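Local coordinates for p-47 protein (Clostridium botulinum E1 str. 'BoNT E Beluga', PDB 5WIX), which is of unknown function but has a TULIP-type fold resembling bactericidal/permeability-increasing protein, which leaves lipid binding as a possible, unproven role, at residues I102-I107 with V139-G144; N66-N71 with R79-I84; K56-K61 with K156-A161; I47-S52 with E166-Y171. All blocks are in the same frame, centred on the assembly; numbering follows the deposited sequence.

Contact 1: residues I102-I107 with V139-G144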
# COMPACT_ATOMS: atom_id res chain seq x y z
N ILE A 102 34.51 -11.83 -6.57
CA ILE A 102 33.22 -11.22 -6.31
C ILE A 102 32.39 -11.09 -7.59
O ILE A 102 32.43 -10.06 -8.27
CB ILE A 102 33.39 -9.85 -5.64
CG1 ILE A 102 34.33 -9.97 -4.43
CG2 ILE A 102 32.04 -9.31 -5.21
CD1 ILE A 102 34.63 -8.67 -3.76
N PRO A 103 31.65 -12.17 -7.91
CA PRO A 103 30.78 -12.20 -9.09
C PRO A 103 29.51 -11.40 -8.89
O PRO A 103 29.06 -11.20 -7.76
CB PRO A 103 30.46 -13.69 -9.27
CG PRO A 103 30.71 -14.31 -7.95
CD PRO A 103 31.74 -13.49 -7.25
N ILE A 104 28.94 -10.94 -9.99
CA ILE A 104 27.69 -10.22 -9.92
C ILE A 104 26.64 -10.87 -10.80
O ILE A 104 26.80 -10.99 -12.03
CB ILE A 104 27.87 -8.75 -10.32
CG1 ILE A 104 28.81 -8.06 -9.32
CG2 ILE A 104 26.53 -8.06 -10.40
CD1 ILE A 104 28.80 -6.55 -9.40
N LEU A 105 25.57 -11.30 -10.14
CA LEU A 105 24.50 -12.05 -10.77
C LEU A 105 23.22 -11.25 -10.84
O LEU A 105 23.04 -10.29 -10.09
CB LEU A 105 24.24 -13.35 -10.00
CG LEU A 105 25.51 -14.09 -9.62
CD1 LEU A 105 25.24 -15.22 -8.64
CD2 LEU A 105 26.11 -14.61 -10.90
N GLU A 106 22.34 -11.65 -11.74
CA GLU A 106 20.94 -11.24 -11.70
C GLU A 106 20.13 -12.50 -11.51
O GLU A 106 20.36 -13.49 -12.21
CB GLU A 106 20.51 -10.52 -12.98
CG GLU A 106 20.83 -9.04 -13.01
CD GLU A 106 20.25 -8.38 -14.25
OE1 GLU A 106 19.95 -7.16 -14.20
OE2 GLU A 106 20.08 -9.08 -15.27
N ILE A 107 19.20 -12.49 -10.55
CA ILE A 107 18.38 -13.67 -10.27
C ILE A 107 16.88 -13.37 -10.19
O ILE A 107 16.46 -12.24 -9.92
CB ILE A 107 18.80 -14.34 -8.96
CG1 ILE A 107 20.30 -14.26 -8.75
CG2 ILE A 107 18.38 -15.79 -8.95
CD1 ILE A 107 20.80 -15.18 -7.67
N VAL A 139 21.42 -14.88 -14.72
CA VAL A 139 22.32 -14.27 -15.69
C VAL A 139 23.61 -13.88 -14.93
O VAL A 139 23.58 -13.59 -13.74
CB VAL A 139 21.62 -13.06 -16.43
CG1 VAL A 139 22.63 -12.06 -16.98
CG2 VAL A 139 20.72 -13.55 -17.56
N SER A 140 24.75 -13.94 -15.60
CA SER A 140 26.00 -13.49 -15.01
C SER A 140 26.36 -12.13 -15.60
O SER A 140 26.43 -11.97 -16.84
CB SER A 140 27.11 -14.52 -15.27
OG SER A 140 28.14 -14.42 -14.30
N ASP A 141 26.56 -11.14 -14.74
CA ASP A 141 26.81 -9.79 -15.24
C ASP A 141 28.27 -9.52 -15.26
O ASP A 141 28.82 -9.16 -16.29
CB ASP A 141 26.10 -8.74 -14.39
CG ASP A 141 24.61 -8.90 -14.42
OD1 ASP A 141 24.10 -9.63 -15.29
OD2 ASP A 141 23.92 -8.30 -13.57
N LEU A 142 28.90 -9.68 -14.10
CA LEU A 142 30.35 -9.63 -13.98
C LEU A 142 30.81 -10.93 -13.40
O LEU A 142 30.08 -11.55 -12.63
CB LEU A 142 30.79 -8.50 -13.09
CG LEU A 142 31.23 -7.29 -13.87
CD1 LEU A 142 31.30 -6.15 -12.90
CD2 LEU A 142 32.58 -7.57 -14.49
N SER A 143 32.02 -11.34 -13.73
CA SER A 143 32.43 -12.69 -13.39
C SER A 143 33.16 -12.73 -12.06
O SER A 143 33.06 -13.72 -11.34
CB SER A 143 33.29 -13.25 -14.50
OG SER A 143 33.71 -14.54 -14.11
N GLY A 144 33.86 -11.66 -11.73
CA GLY A 144 34.64 -11.61 -10.51
C GLY A 144 35.54 -10.40 -10.46
O GLY A 144 35.88 -9.81 -11.48
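Glu106 and Asp141 are brought together by matching first torsions: each CG stands anti to its own carbonyl carbon (chi1 -84° and -62°). The Glu106 chain runs on extended and crosses Asp141 at about a right angle, with Asp141 OD2 3.2 Å from Glu106 CG and the two carboxylate planes turned 72° apart. The two strands that carry the pair run antiparallel, joined at one end by reciprocal backbone bonds between Glu106 and Val139. The next step is a classic beta bulge: Asp141 and Leu142 both face Ile104, whose carbonyl oxygen accepts two N-H groups. Asp141 N comes to Ile104 O at 2.7 Å, nearly along the C=O axis, and Leu142 N reaches the same oxygen at 3.2 Å, in the carbonyl plane and on a lone pair. Ile104 N answers with a bond to Leu142 O of 2.9 Å, and the CB atoms of Ile104 and Leu142 meet on the same face. At the bulge the Asp141 side chain lies beside Glu106, leaving two acidic groups with Glu106 OE2 4.1 Å from Asp141 OD1; their repulsion is probably eased by Arg79, which forms a salt bridge with Asp141 and a weak, long ion pair with Glu106.

Contact 2: residues N66-N71 with R79-I84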
# COMPACT_ATOMS: atom_id res chain seq x y z
N ASN A 66 29.10 -13.32 2.03
CA ASN A 66 27.93 -12.46 2.08
C ASN A 66 27.28 -12.33 0.70
O ASN A 66 27.95 -12.48 -0.33
CB ASN A 66 28.32 -11.07 2.58
CG ASN A 66 27.12 -10.21 2.92
OD1 ASN A 66 26.10 -10.71 3.42
ND2 ASN A 66 27.22 -8.91 2.65
N TRP A 67 25.96 -12.10 0.67
CA TRP A 67 25.29 -11.67 -0.56
C TRP A 67 24.69 -10.28 -0.32
O TRP A 67 24.26 -9.95 0.79
CB TRP A 67 24.19 -12.63 -1.02
CG TRP A 67 24.62 -14.04 -1.28
CD1 TRP A 67 25.83 -14.59 -1.00
CD2 TRP A 67 23.85 -15.08 -1.89
NE1 TRP A 67 25.86 -15.90 -1.38
CE2 TRP A 67 24.65 -16.23 -1.93
CE3 TRP A 67 22.55 -15.15 -2.39
CZ2 TRP A 67 24.21 -17.44 -2.46
CZ3 TRP A 67 22.11 -16.35 -2.92
CH2 TRP A 67 22.93 -17.47 -2.94
N GLU A 68 24.66 -9.47 -1.38
CA GLU A 68 24.30 -8.07 -1.23
C GLU A 68 23.54 -7.61 -2.46
O GLU A 68 24.10 -7.53 -3.56
CB GLU A 68 25.55 -7.22 -1.01
CG GLU A 68 25.32 -5.73 -0.86
CD GLU A 68 26.62 -4.96 -0.75
OE1 GLU A 68 27.53 -5.43 -0.03
OE2 GLU A 68 26.75 -3.91 -1.41
N ILE A 69 22.26 -7.34 -2.27
CA ILE A 69 21.39 -6.90 -3.34
C ILE A 69 21.80 -5.49 -3.77
O ILE A 69 22.15 -4.66 -2.91
CB ILE A 69 19.92 -6.94 -2.89
CG1 ILE A 69 19.67 -8.25 -2.15
CG2 ILE A 69 18.97 -6.78 -4.07
CD1 ILE A 69 18.38 -8.28 -1.38
N ILE A 70 21.80 -5.23 -5.08
CA ILE A 70 22.20 -3.92 -5.59
C ILE A 70 21.28 -3.46 -6.70
O ILE A 70 20.39 -4.21 -7.14
CB ILE A 70 23.70 -3.89 -6.12
CG1 ILE A 70 23.84 -4.60 -7.48
CG2 ILE A 70 24.68 -4.45 -5.09
CD1 ILE A 70 25.17 -4.35 -8.19
N ASN A 71 21.49 -2.23 -7.16
CA ASN A 71 20.75 -1.68 -8.30
C ASN A 71 20.93 -2.49 -9.58
O ASN A 71 21.76 -3.39 -9.64
CB ASN A 71 21.19 -0.25 -8.60
CG ASN A 71 20.77 0.73 -7.53
OD1 ASN A 71 20.97 0.49 -6.35
ND2 ASN A 71 20.19 1.85 -7.95
N ARG A 79 19.49 -7.97 -8.81
CA ARG A 79 20.90 -8.08 -9.13
C ARG A 79 21.68 -8.09 -7.84
O ARG A 79 21.49 -7.21 -7.00
CB ARG A 79 21.38 -6.95 -10.04
CG ARG A 79 22.91 -6.88 -10.13
CD ARG A 79 23.37 -5.72 -10.98
NE ARG A 79 22.75 -5.73 -12.29
CZ ARG A 79 23.14 -4.95 -13.30
NH1 ARG A 79 24.15 -4.09 -13.12
NH2 ARG A 79 22.52 -5.02 -14.48
N ILE A 80 22.55 -9.09 -7.66
CA ILE A 80 23.22 -9.23 -6.38
C ILE A 80 24.71 -9.50 -6.48
O ILE A 80 25.18 -10.22 -7.36
CB ILE A 80 22.58 -10.35 -5.52
CG1 ILE A 80 22.69 -11.70 -6.20
CG2 ILE A 80 21.11 -10.04 -5.21
CD1 ILE A 80 22.16 -12.82 -5.35
N LYS A 81 25.44 -8.90 -5.55
CA LYS A 81 26.88 -9.04 -5.41
C LYS A 81 27.19 -10.29 -4.58
O LYS A 81 26.68 -10.44 -3.47
CB LYS A 81 27.44 -7.77 -4.76
CG LYS A 81 28.92 -7.49 -4.96
CD LYS A 81 29.32 -6.14 -4.35
CE LYS A 81 28.75 -4.95 -5.13
NZ LYS A 81 29.61 -3.72 -4.96
N ILE A 82 28.01 -11.18 -5.10
CA ILE A 82 28.35 -12.41 -4.39
C ILE A 82 29.78 -12.36 -3.84
O ILE A 82 30.75 -12.24 -4.59
CB ILE A 82 28.20 -13.65 -5.31
CG1 ILE A 82 26.85 -13.62 -6.02
CG2 ILE A 82 28.31 -14.92 -4.52
CD1 ILE A 82 25.71 -13.55 -5.08
N PHE A 83 29.92 -12.43 -2.52
CA PHE A 83 31.24 -12.42 -1.90
C PHE A 83 31.64 -13.85 -1.51
O PHE A 83 31.05 -14.44 -0.60
CB PHE A 83 31.29 -11.54 -0.65
CG PHE A 83 31.00 -10.07 -0.89
CD1 PHE A 83 31.99 -9.12 -0.67
CD2 PHE A 83 29.74 -9.64 -1.29
CE1 PHE A 83 31.73 -7.77 -0.87
CE2 PHE A 83 29.48 -8.29 -1.50
CZ PHE A 83 30.47 -7.36 -1.28
N ILE A 84 32.63 -14.41 -2.20
CA ILE A 84 33.18 -15.69 -1.79
C ILE A 84 34.37 -15.41 -0.89
O ILE A 84 35.12 -14.47 -1.16
CB ILE A 84 33.61 -16.54 -3.00
CG1 ILE A 84 32.69 -16.25 -4.19
CG2 ILE A 84 33.64 -18.01 -2.63
CD1 ILE A 84 32.80 -17.23 -5.33
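Trp67 and Ile82 lie side by side and point the same way, which lays the Ile82 CD1 methyl over one face of the indole. The methyl makes a CH-pi contact 4.0 Å from the centroid of the five-membered ring, 12° off the ring normal. Ile80 approaches the other ring of the same indole at a slant, its CD1 lying 3.8 Å from Trp67 CE3. Ile80 holds CG1 between the backbone N and the carbonyl carbon (chi1 62°), and its other branch, CG2, crosses Ile69 to meet Ile69 CG1 at 3.8 Å. These four residues share one face of a beta hairpin made by strands 58-70 and 78-85 of the TULIP-type fold, in the curled antiparallel sheet that also takes in strand 104-113. Helix 31-42 touches this face through Val34 on Ile69 and Ile42 on Trp67. Paired backbone bonds between Glu68 and Lys81 are among those that fix the register, the shorter running from Lys81 N to Glu68 O at 2.8 Å. The other face, with Asn66, Glu68, Lys81 and Arg79, is more polar. Phe83 puts its edge to the Asn66 carbonyl, with CD2 3.5 Å from Asn66 O, and slants across Glu68, whose carboxylate plane is 28° from the ring. Farther along, the Ile70 and Arg79 side chains cross, Ile70 CD1 resting 3.6 Å from Arg79 CD, while Ile70 CG2 meets Lys81 CE at 4.1 Å, with those two side chains at about a right angle.

Contact 3: residues K56-K61 with K156-A161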
# COMPACT_ATOMS: atom_id res chain seq x y z
N LYS A 56 33.14 -34.98 -17.24
CA LYS A 56 33.65 -33.82 -17.98
C LYS A 56 34.80 -33.12 -17.24
O LYS A 56 35.28 -32.07 -17.67
CB LYS A 56 32.52 -32.82 -18.26
CG LYS A 56 31.28 -33.43 -18.93
CD LYS A 56 31.62 -34.20 -20.20
CE LYS A 56 30.40 -34.94 -20.76
NZ LYS A 56 30.72 -35.78 -21.96
N LYS A 57 35.25 -33.72 -16.14
CA LYS A 57 36.41 -33.25 -15.38
C LYS A 57 36.24 -31.82 -14.87
O LYS A 57 37.19 -31.03 -14.91
CB LYS A 57 37.69 -33.34 -16.22
N GLN A 58 35.05 -31.49 -14.39
CA GLN A 58 34.78 -30.15 -13.88
C GLN A 58 34.24 -30.19 -12.44
O GLN A 58 33.53 -31.13 -12.07
CB GLN A 58 33.79 -29.42 -14.80
CG GLN A 58 34.22 -29.37 -16.26
CD GLN A 58 33.24 -28.61 -17.14
OE1 GLN A 58 33.01 -27.41 -16.95
NE2 GLN A 58 32.64 -29.31 -18.11
N GLU A 59 34.59 -29.18 -11.64
CA GLU A 59 34.03 -29.05 -10.28
C GLU A 59 34.29 -27.68 -9.59
O GLU A 59 35.30 -27.02 -9.87
CB GLU A 59 34.57 -30.18 -9.38
CG GLU A 59 36.06 -30.14 -9.11
CD GLU A 59 36.51 -31.26 -8.19
OE1 GLU A 59 37.73 -31.34 -7.89
OE2 GLU A 59 35.66 -32.06 -7.76
N ILE A 60 33.36 -27.28 -8.72
CA ILE A 60 33.52 -26.12 -7.83
C ILE A 60 33.04 -26.40 -6.41
O ILE A 60 32.08 -27.14 -6.19
CB ILE A 60 32.75 -24.86 -8.30
CG1 ILE A 60 31.25 -25.12 -8.36
CG2 ILE A 60 33.22 -24.41 -9.64
CD1 ILE A 60 30.48 -23.86 -8.60
N LYS A 61 33.71 -25.77 -5.45
CA LYS A 61 33.26 -25.76 -4.07
C LYS A 61 33.28 -24.32 -3.59
O LYS A 61 34.34 -23.78 -3.29
CB LYS A 61 34.14 -26.64 -3.19
N LYS A 156 31.82 -19.14 -15.10
CA LYS A 156 30.42 -18.78 -15.33
C LYS A 156 29.56 -20.00 -15.68
O LYS A 156 28.50 -20.19 -15.10
CB LYS A 156 30.33 -17.72 -16.42
CG LYS A 156 31.05 -16.43 -16.06
CD LYS A 156 31.25 -15.63 -17.32
CE LYS A 156 31.09 -14.15 -17.07
NZ LYS A 156 32.27 -13.35 -17.55
N LEU A 157 30.03 -20.84 -16.61
CA LEU A 157 29.35 -22.09 -16.94
C LEU A 157 29.10 -22.89 -15.66
O LEU A 157 27.99 -23.39 -15.43
CB LEU A 157 30.16 -22.92 -17.94
CG LEU A 157 29.79 -24.39 -18.20
CD1 LEU A 157 28.29 -24.59 -18.47
CD2 LEU A 157 30.64 -24.99 -19.35
N LEU A 158 30.11 -22.94 -14.81
CA LEU A 158 30.05 -23.75 -13.60
C LEU A 158 29.25 -23.11 -12.46
O LEU A 158 28.44 -23.80 -11.86
CB LEU A 158 31.46 -24.09 -13.11
CG LEU A 158 32.13 -25.28 -13.80
CD1 LEU A 158 33.31 -25.75 -12.96
CD2 LEU A 158 31.17 -26.45 -14.09
N ILE A 159 29.45 -21.83 -12.15
CA ILE A 159 28.68 -21.29 -11.02
C ILE A 159 27.23 -21.14 -11.39
O ILE A 159 26.46 -20.72 -10.56
CB ILE A 159 29.16 -19.91 -10.50
CG1 ILE A 159 28.73 -18.79 -11.45
CG2 ILE A 159 30.64 -19.91 -10.20
CD1 ILE A 159 28.18 -17.58 -10.72
N SER A 160 26.86 -21.45 -12.62
CA SER A 160 25.44 -21.52 -12.92
C SER A 160 24.98 -22.95 -12.65
O SER A 160 23.78 -23.23 -12.72
CB SER A 160 25.16 -21.19 -14.38
OG SER A 160 25.50 -19.84 -14.65
N ALA A 161 25.91 -23.73 -12.17
CA ALA A 161 25.60 -24.98 -11.55
C ALA A 161 25.28 -24.70 -10.07
O ALA A 161 25.42 -25.55 -9.23
CB ALA A 161 26.76 -25.93 -11.68
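The helix that sets Leu158 against Gln58 and Ile60 carries an acceptor held twice, the carbonyl oxygen of Lys156. Ser160 OG donates to Lys156 O at 3.1 Å, tilted 25° from the carbonyl plane, and Ser160 N adds a weak bond to the same oxygen, so a serine hydroxyl reinforces the turn from within. This helix, 153-159, lies against the curled antiparallel sheet of the TULIP-type fold, where it meets the start of strand 58-70. The meeting itself is mainly one of side chains. Leu158 points at the strand with CG anti to its own carbonyl carbon (chi1 -82°), and its two methyls lean to different partners, CD1 mainly to Ile60 and CD2 to Gln58. CD1 lies 3.6 Å from Ile60 CG2 and also comes near the peptide oxygen of Glu59; the Ile60 and Leu158 side chains slide past each other in opposite directions. Ile60 then uses its far branch as well: CD1 lies 4.0 Å from Ile159 CA and makes a looser contact with Ile159 CG2 at 4.3 Å. Beyond the two segments, Phe89 of strand 87-91 touches both Ile60 and Leu158, extending the apolar patch across the neighbouring strand. At the CD2 branch, Gln58 crosses at a slant with its chain extended beyond CG. There Leu158 CD2 sits 3.5 Å from Gln58 OE1 and 4.0 Å from Gln58 CB, touching the base and the tip of the same side chain.

Contact 4: residues I47-S52 with E166-Y171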
# COMPACT_ATOMS: atom_id res chain seq x y z
N ILE A 47 26.27 -23.17 4.29
CA ILE A 47 26.09 -22.77 2.89
C ILE A 47 27.31 -23.05 2.01
O ILE A 47 28.01 -22.12 1.57
CB ILE A 47 25.73 -21.26 2.78
CG1 ILE A 47 25.39 -20.88 1.33
CG2 ILE A 47 26.87 -20.40 3.32
CD1 ILE A 47 24.73 -19.50 1.15
N GLU A 48 27.55 -24.33 1.75
CA GLU A 48 28.59 -24.72 0.81
C GLU A 48 27.92 -25.33 -0.43
O GLU A 48 26.94 -26.09 -0.31
CB GLU A 48 29.61 -25.69 1.47
CG GLU A 48 29.50 -27.18 1.11
CD GLU A 48 30.53 -28.05 1.83
OE1 GLU A 48 31.32 -27.52 2.65
OE2 GLU A 48 30.56 -29.28 1.58
N PHE A 49 28.40 -24.95 -1.61
CA PHE A 49 27.85 -25.41 -2.88
C PHE A 49 28.82 -26.32 -3.63
O PHE A 49 29.96 -25.93 -3.92
CB PHE A 49 27.49 -24.22 -3.78
CG PHE A 49 26.22 -23.53 -3.39
CD1 PHE A 49 25.47 -23.98 -2.32
CD2 PHE A 49 25.76 -22.43 -4.10
CE1 PHE A 49 24.30 -23.35 -1.95
CE2 PHE A 49 24.60 -21.79 -3.74
CZ PHE A 49 23.86 -22.25 -2.66
N LEU A 50 28.37 -27.53 -3.94
CA LEU A 50 29.22 -28.48 -4.64
C LEU A 50 28.55 -28.92 -5.94
O LEU A 50 27.34 -29.13 -6.00
CB LEU A 50 29.52 -29.70 -3.76
CG LEU A 50 30.19 -29.46 -2.40
CD1 LEU A 50 30.00 -30.66 -1.49
CD2 LEU A 50 31.67 -29.14 -2.54
N TYR A 51 29.36 -29.03 -6.98
CA TYR A 51 28.92 -29.58 -8.24
C TYR A 51 30.11 -30.22 -8.94
O TYR A 51 31.20 -29.66 -8.95
CB TYR A 51 28.27 -28.52 -9.14
CG TYR A 51 27.75 -29.08 -10.45
CD1 TYR A 51 26.47 -29.60 -10.55
CD2 TYR A 51 28.55 -29.09 -11.58
CE1 TYR A 51 26.00 -30.11 -11.75
CE2 TYR A 51 28.09 -29.61 -12.78
CZ TYR A 51 26.82 -30.11 -12.86
OH TYR A 51 26.38 -30.62 -14.06
N SER A 52 29.89 -31.41 -9.49
CA SER A 52 30.92 -32.08 -10.26
C SER A 52 30.28 -32.70 -11.50
O SER A 52 29.51 -33.65 -11.40
CB SER A 52 31.64 -33.15 -9.43
OG SER A 52 30.89 -34.35 -9.34
N GLU A 166 19.51 -25.25 -5.38
CA GLU A 166 18.39 -24.31 -5.31
C GLU A 166 17.67 -24.39 -3.97
O GLU A 166 17.43 -23.37 -3.31
CB GLU A 166 17.40 -24.58 -6.45
CG GLU A 166 16.41 -23.46 -6.72
CD GLU A 166 15.15 -23.57 -5.90
OE1 GLU A 166 14.83 -24.70 -5.45
OE2 GLU A 166 14.48 -22.53 -5.71
N LYS A 167 17.33 -25.62 -3.60
CA LYS A 167 16.59 -25.90 -2.38
C LYS A 167 17.35 -25.47 -1.13
O LYS A 167 16.75 -25.15 -0.11
CB LYS A 167 16.26 -27.39 -2.30
CG LYS A 167 15.40 -27.89 -3.46
CD LYS A 167 15.10 -29.38 -3.34
CE LYS A 167 14.10 -29.82 -4.40
NZ LYS A 167 13.68 -31.24 -4.20
N GLN A 168 18.68 -25.45 -1.23
CA GLN A 168 19.53 -25.13 -0.09
C GLN A 168 19.29 -23.72 0.43
O GLN A 168 19.35 -23.48 1.63
CB GLN A 168 21.00 -25.32 -0.45
CG GLN A 168 21.94 -24.91 0.66
CD GLN A 168 23.17 -25.78 0.72
OE1 GLN A 168 23.24 -26.80 0.03
NE2 GLN A 168 24.14 -25.38 1.53
N VAL A 169 19.01 -22.79 -0.48
CA VAL A 169 18.69 -21.42 -0.07
C VAL A 169 17.18 -21.19 0.03
O VAL A 169 16.51 -20.89 -0.96
CB VAL A 169 19.27 -20.39 -1.03
CG1 VAL A 169 18.96 -18.99 -0.53
CG2 VAL A 169 20.76 -20.61 -1.18
N SER A 170 16.65 -21.31 1.23
CA SER A 170 15.22 -21.17 1.43
C SER A 170 14.85 -19.83 2.07
O SER A 170 13.88 -19.74 2.83
CB SER A 170 14.69 -22.33 2.30
OG SER A 170 15.37 -22.39 3.55
N TYR A 171 15.61 -18.78 1.76
CA TYR A 171 15.39 -17.50 2.41
C TYR A 171 14.09 -16.85 1.99
O TYR A 171 13.76 -16.80 0.80
CB TYR A 171 16.53 -16.52 2.15
CG TYR A 171 16.30 -15.24 2.89
CD1 TYR A 171 16.24 -15.24 4.28
CD2 TYR A 171 16.10 -14.04 2.22
CE1 TYR A 171 16.00 -14.08 4.99
CE2 TYR A 171 15.87 -12.87 2.92
CZ TYR A 171 15.81 -12.90 4.31
OH TYR A 171 15.58 -11.75 5.04
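Phe49 and Gln168 slide past each other in opposite directions, the glutamine lying against the edge of the ring. The pair ties strand 48-53, in the curled antiparallel sheet of the TULIP-type fold, to the loop that leads from helix 153-159 to strand 174-177. Gln168 starts with CG anti to the backbone N (chi1 176°) and then bends at its second torsion, which stands at 145°. With this shape CG and the amide carbon CD pass the ring edge and NE2 continues toward the backbone: CG and CD both lie 3.8 Å from Phe49 CE1, close to the ring plane, and the amide plane is turned 86° from the ring. The NE2 end reaches the chain just before the strand, 3.5 Å from Ile47 CA, and makes a weak hydrogen bond to the carbonyl oxygen of Lys46, one residue earlier. A single side chain thus meets both the aromatic edge and the backbone that leads into the strand. Phe49 belongs to a larger aromatic group, since Phe64 meets it edge-to-face and the Phe162 ring also meets it. Val169 approaches from the loop at about a right angle to the Phe49 side chain. Its CG2 methyl lies in the plane of the ring at its edge, 3.8 Å from Phe49 CZ.

In the fold
All four contacts involve one curled antiparallel sheet and lie on the same side of the chain's centre. Contacts 1 and 2 are the closest, with centres about 9 Å apart, and share a strand boundary: Ile80 N lies 2.8 Å from Leu105 O in a probable hydrogen bond. Contact 3 joins contact 1 through the helix, Ile159 CD1 resting 3.6 Å from Leu105 CD2. Contacts 3 and 4, about 13 Å apart between centres, meet through a probable hydrogen bond of 3.2 Å between Ile60 N and Tyr51 O, and where Ala161 CB packs on the Tyr51 ring. Contact 4 touches contact 2 across the indole of Trp67, which reaches Ile47 and Val169, whereas contacts 1 and 4 stay about 8 Å apart at their nearest atoms.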